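Local coordinates for BamaA.19900.a (Balamuthia mandrillaris, PDB 6VZZ), which is a glucokinase of the actin-like ATPase superfamily that probably phosphorylates glucose with ATP and binds beta-D-glucopyranose, at residues V39-G44 against T48-A53. Numbering follows the deposited sequence.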
loop_
_atom_site.group_PDB
_atom_site.type_symbol
_atom_site.label_atom_id
_atom_site.label_comp_id
_atom_site.label_asym_id
_atom_site.label_seq_id
_atom_site.Cartn_x
_atom_site.Cartn_y
_atom_site.Cartn_z
ATOM N N VAL A 39 -0.097 28.084 -13.604
ATOM C CA VAL A 39 -1.492 27.731 -13.364
ATOM C C VAL A 39 -1.554 26.466 -12.523
ATOM O O VAL A 39 -0.851 25.490 -12.805
ATOM C CB VAL A 39 -2.261 27.526 -14.685
ATOM C CG1 VAL A 39 -3.691 27.048 -14.404
ATOM C CG2 VAL A 39 -2.269 28.801 -15.499
ATOM N N GLY A 40 -2.399 26.475 -11.504
ATOM C CA GLY A 40 -2.668 25.279 -10.722
ATOM C C GLY A 40 -4.158 25.036 -10.629
ATOM O O GLY A 40 -4.942 25.975 -10.478
ATOM N N VAL A 41 -4.547 23.764 -10.725
ATOM C CA VAL A 41 -5.955 23.384 -10.731
ATOM C C VAL A 41 -6.172 22.226 -9.769
ATOM O O VAL A 41 -5.406 21.254 -9.773
ATOM C CB VAL A 41 -6.452 22.997 -12.137
ATOM C CG1 VAL A 41 -7.967 22.780 -12.121
ATOM C CG2 VAL A 41 -6.083 24.066 -13.127
ATOM N N ASP A 42 -7.224 22.331 -8.956
ATOM C CA ASP A 42 -7.678 21.279 -8.049
ATOM C C ASP A 42 -9.033 20.806 -8.568
ATOM O O ASP A 42 -10.054 21.462 -8.345
ATOM C CB ASP A 42 -7.770 21.810 -6.619
ATOM C CG ASP A 42 -8.402 20.810 -5.651
ATOM O OD1 ASP A 42 -8.517 19.610 -5.989
ATOM O OD2 ASP A 42 -8.780 21.227 -4.533
ATOM N N ILE A 43 -9.046 19.680 -9.273
ATOM C CA ILE A 43 -10.282 19.118 -9.809
ATOM C C ILE A 43 -10.784 18.094 -8.799
ATOM O O ILE A 43 -10.278 16.971 -8.726
ATOM C CB ILE A 43 -10.079 18.492 -11.187
ATOM C CG1 ILE A 43 -9.598 19.540 -12.189
ATOM C CG2 ILE A 43 -11.373 17.862 -11.657
ATOM C CD1 ILE A 43 -9.261 18.961 -13.564
ATOM N N GLY A 44 -11.778 18.490 -7.998
ATOM C CA GLY A 44 -12.407 17.568 -7.075
ATOM C C GLY A 44 -13.615 16.885 -7.687
ATOM O O GLY A 44 -14.052 17.189 -8.793
ATOM N N THR A 48 -14.177 22.377 -8.580
ATOM C CA THR A 48 -12.887 22.636 -9.191
ATOM C C THR A 48 -12.453 24.054 -8.852
ATOM O O THR A 48 -13.259 24.988 -8.888
ATOM C CB THR A 48 -12.953 22.430 -10.708
ATOM O OG1 THR A 48 -12.907 21.025 -10.991
ATOM C CG2 THR A 48 -11.802 23.125 -11.415
ATOM N N ARG A 49 -11.182 24.199 -8.495
ATOM C CA ARG A 49 -10.590 25.486 -8.181
ATOM C C ARG A 49 -9.387 25.708 -9.081
ATOM O O ARG A 49 -8.693 24.758 -9.458
ATOM C CB ARG A 49 -10.175 25.554 -6.718
ATOM C CG ARG A 49 -11.343 25.457 -5.763
ATOM C CD ARG A 49 -10.881 25.298 -4.325
ATOM N NE ARG A 49 -11.933 25.667 -3.376
ATOM C CZ ARG A 49 -12.904 24.848 -2.971
ATOM N NH1 ARG A 49 -12.964 23.604 -3.432
ATOM N NH2 ARG A 49 -13.816 25.276 -2.109
ATOM N N LEU A 50 -9.152 26.968 -9.440
ATOM C CA LEU A 50 -8.035 27.330 -10.296
ATOM C C LEU A 50 -7.298 28.482 -9.647
ATOM O O LEU A 50 -7.923 29.377 -9.068
ATOM C CB LEU A 50 -8.503 27.711 -11.712
ATOM C CG LEU A 50 -7.429 27.892 -12.790
ATOM C CD1 LEU A 50 -7.933 27.433 -14.135
ATOM C CD2 LEU A 50 -6.970 29.330 -12.871
ATOM N N ALA A 51 -5.971 28.459 -9.738
ATOM C CA ALA A 51 -5.157 29.481 -9.105
ATOM C C ALA A 51 -3.944 29.784 -9.969
ATOM O O ALA A 51 -3.520 28.970 -10.793
ATOM C CB ALA A 51 -4.708 29.062 -7.701
ATOM N N LEU A 52 -3.388 30.974 -9.756
ATOM C CA LEU A 52 -2.173 31.417 -10.412
ATOM C C LEU A 52 -1.135 31.787 -9.363
ATOM O O LEU A 52 -1.471 32.222 -8.256
ATOM C CB LEU A 52 -2.427 32.624 -11.309
ATOM C CG LEU A 52 -3.638 32.582 -12.228
ATOM C CD1 LEU A 52 -3.778 33.925 -12.927
ATOM C CD2 LEU A 52 -3.539 31.441 -13.238
ATOM N N ALA A 53 0.132 31.607 -9.721
ATOM C CA ALA A 53 1.230 32.077 -8.892
ATOM C C ALA A 53 2.383 32.481 -9.801
ATOM O O ALA A 53 2.667 31.802 -10.793
ATOM C CB ALA A 53 1.683 31.016 -7.884
HETATM O O HOH W 1 -11.804 21.545 -5.441
HETATM O O HOH W 2 -15.225 19.652 -10.027
#
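G40 pairs with A51 and D42 with R49 in the β-hairpin that opens the actin-like ATPase fold, whose first strand ends in a D-I-G-G-T motif that runs into the turn; as in related sugar kinases, that turn is probably the phosphate-binding loop for ATP. Each pair is joined by two backbone hydrogen bonds, from G40 N to A51 O (2.8 Å) and from R49 N to D42 O (3.0 Å) among them. V39, V41, I43, T48, L50 and L52 share one face. There V39 lays CG2 beside CD2 of L52 at 3.7 Å, while its CG1, anti to the backbone N (chi1 175°), crosses toward CG of L50. V41 straddles its neighbours: CG2 meets CD1 of L50 at 4.0 Å and CG1 meets the T48 methyl CG2 at 3.9 Å. T48 turns its hydroxyl toward the turn, alongside I43 CG2, where OG1 donates to a water (2.9 Å) that in turn donates to G44 O, a polar bridge at the hairpin's end. On the other face, a second water lies in the guanidinium plane at the edge of R49, accepting from NH1 (3.1 Å) and donating weakly to D42 OD2; it thus stands between two opposite charges that do not touch, OD2 of D42 and NH1 of R49 being 4.9 Å apart. N381 also hydrogen-bonds to OD1 of D42, and N379 more weakly to OD2. Helix 72-90 packs against V41, I43 and T48, helix 380-389 covers D42 and A51, and the hairpin lies between strands 96-101 and 62-68.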